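PDB 3IWZ: catabolite activation-like protein from Xanthomonas campestris pv. campestris, which regulates virulence-factor production by activating or repressing a large set of genes in the diffusible signal factor pathway, and appears to lose DNA binding on taking up c-di-GMP. Local coordinates for residues D[29-34]-D[109-114]. Numbering follows the deposited sequence.
Sequences RFLAHS and ELAEIS
Ser34, Phe30 and Leu31 meet Ala111 and Ile113 where the C-terminal part of helix 24-32 meets strand 108-114. The tight part lies at the turn. Ser34 points at the strand, and its OG lies 3.4 Å from Ala111 CB, while its CB sits 3.6 Å from Glu112 O. With OG between its own backbone N and carbonyl carbon (chi1 70°), Ser34 OG bends back to Leu31 O at 2.8 Å, in the carbonyl plane and on a lone pair. The same oxygen also accepts from Ser34 N, so two donors of one residue grip it. Leu31 CD2 reaches the same methyl, Ala111 CB, at 3.8 Å. Deeper in, the Phe30 ring, its CG anti to the backbone N (chi1 166°), brings CZ to 4.0 Å from Ile113 CG2 at an oblique approach; Tyr57 and Leu118 also touch this ring.

The looser, solvent side belongs to His33. Ile113 CD1 lies 3.9 Å from His33 O and 4.1 Å from His33 CB; the imidazole turns back toward its own helix, and His33 ND1 gives Arg29 O a bent bond (139°). On the far face of the strand, Glu112 extends to a salt bridge with Arg37.

No hydrogen bond joins 29-34 to 109-114. The chain instead continues from Ser34 into strand 35-39, which pairs with 108-114 at the edge of the cyclic nucleotide-binding-domain sheet. The helix therefore rests on this sheet by van der Waals contact, apolar pairs beside a serine set against Ala111 and Glu112 O, while Leu31 O, Ser34 OG and His33 ND1 bond within 29-34.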
# COMPACT_ATOMS: atom_id res chain seq x y z
N ARG D 29 19.31 17.70 12.16
CA ARG D 29 20.55 17.31 11.51
C ARG D 29 20.24 16.81 10.11
O ARG D 29 20.99 17.05 9.18
CB ARG D 29 21.26 16.21 12.30
CG ARG D 29 21.84 16.69 13.61
CD ARG D 29 22.81 15.66 14.16
NE ARG D 29 22.13 14.47 14.63
CZ ARG D 29 21.31 14.45 15.68
NH1 ARG D 29 20.73 13.32 16.06
NH2 ARG D 29 21.09 15.57 16.36
N PHE D 30 19.12 16.12 9.98
CA PHE D 30 18.72 15.60 8.68
C PHE D 30 18.45 16.76 7.72
O PHE D 30 18.80 16.68 6.54
CB PHE D 30 17.46 14.74 8.81
CG PHE D 30 16.81 14.45 7.49
CD1 PHE D 30 17.41 13.58 6.59
CD2 PHE D 30 15.63 15.08 7.14
CE1 PHE D 30 16.84 13.35 5.33
CE2 PHE D 30 15.05 14.85 5.88
CZ PHE D 30 15.66 13.98 4.98
N LEU D 31 17.84 17.82 8.23
CA LEU D 31 17.52 18.99 7.41
C LEU D 31 18.75 19.84 7.11
O LEU D 31 18.79 20.55 6.10
CB LEU D 31 16.45 19.84 8.10
CG LEU D 31 15.09 19.19 8.39
CD1 LEU D 31 14.16 20.23 8.99
CD2 LEU D 31 14.51 18.62 7.10
N ALA D 32 19.75 19.77 7.99
CA ALA D 32 20.97 20.55 7.80
C ALA D 32 21.60 20.29 6.43
O ALA D 32 22.34 21.13 5.92
CB ALA D 32 21.98 20.23 8.92
N HIS D 33 21.31 19.13 5.84
CA HIS D 33 21.87 18.78 4.54
C HIS D 33 20.82 18.87 3.42
O HIS D 33 21.10 18.52 2.28
CB HIS D 33 22.43 17.35 4.55
CG HIS D 33 23.46 17.09 5.61
ND1 HIS D 33 23.12 16.74 6.90
CD2 HIS D 33 24.81 17.11 5.57
CE1 HIS D 33 24.22 16.55 7.61
NE2 HIS D 33 25.26 16.77 6.82
N SER D 34 19.62 19.34 3.76
CA SER D 34 18.56 19.44 2.77
C SER D 34 18.35 20.84 2.20
O SER D 34 18.77 21.84 2.79
CB SER D 34 17.24 18.96 3.36
OG SER D 34 16.78 19.88 4.33
N GLU D 109 6.12 23.85 2.29
CA GLU D 109 7.56 23.99 2.45
C GLU D 109 8.05 22.54 2.45
O GLU D 109 7.66 21.75 3.31
CB GLU D 109 7.92 24.66 3.78
CG GLU D 109 9.02 25.70 3.64
CD GLU D 109 9.97 25.73 4.82
OE1 GLU D 109 9.51 25.86 5.97
OE2 GLU D 109 11.20 25.64 4.58
N LEU D 110 8.86 22.17 1.47
CA LEU D 110 9.37 20.81 1.38
C LEU D 110 10.89 20.82 1.33
O LEU D 110 11.49 21.58 0.58
CB LEU D 110 8.84 20.11 0.12
CG LEU D 110 7.32 20.05 -0.09
CD1 LEU D 110 7.01 19.32 -1.38
CD2 LEU D 110 6.66 19.36 1.09
N ALA D 111 11.50 19.97 2.15
CA ALA D 111 12.95 19.87 2.17
C ALA D 111 13.31 18.64 1.35
O ALA D 111 12.86 17.54 1.66
CB ALA D 111 13.44 19.71 3.60
N GLU D 112 14.10 18.82 0.30
CA GLU D 112 14.50 17.69 -0.53
C GLU D 112 15.98 17.35 -0.41
O GLU D 112 16.81 18.21 -0.11
CB GLU D 112 14.15 17.95 -2.00
CG GLU D 112 14.79 19.18 -2.62
CD GLU D 112 14.67 19.20 -4.14
OE1 GLU D 112 14.97 20.26 -4.74
OE2 GLU D 112 14.28 18.17 -4.74
N ILE D 113 16.29 16.07 -0.62
CA ILE D 113 17.65 15.56 -0.57
C ILE D 113 17.75 14.35 -1.49
O ILE D 113 16.87 13.48 -1.49
CB ILE D 113 18.06 15.14 0.86
CG1 ILE D 113 19.57 14.87 0.90
CG2 ILE D 113 17.30 13.88 1.28
CD1 ILE D 113 20.14 14.76 2.31
N SER D 114 18.81 14.31 -2.29
CA SER D 114 19.01 13.21 -3.23
C SER D 114 19.24 11.91 -2.49
O SER D 114 19.83 11.90 -1.40
CB SER D 114 20.21 13.50 -4.14
OG SER D 114 21.42 13.49 -3.40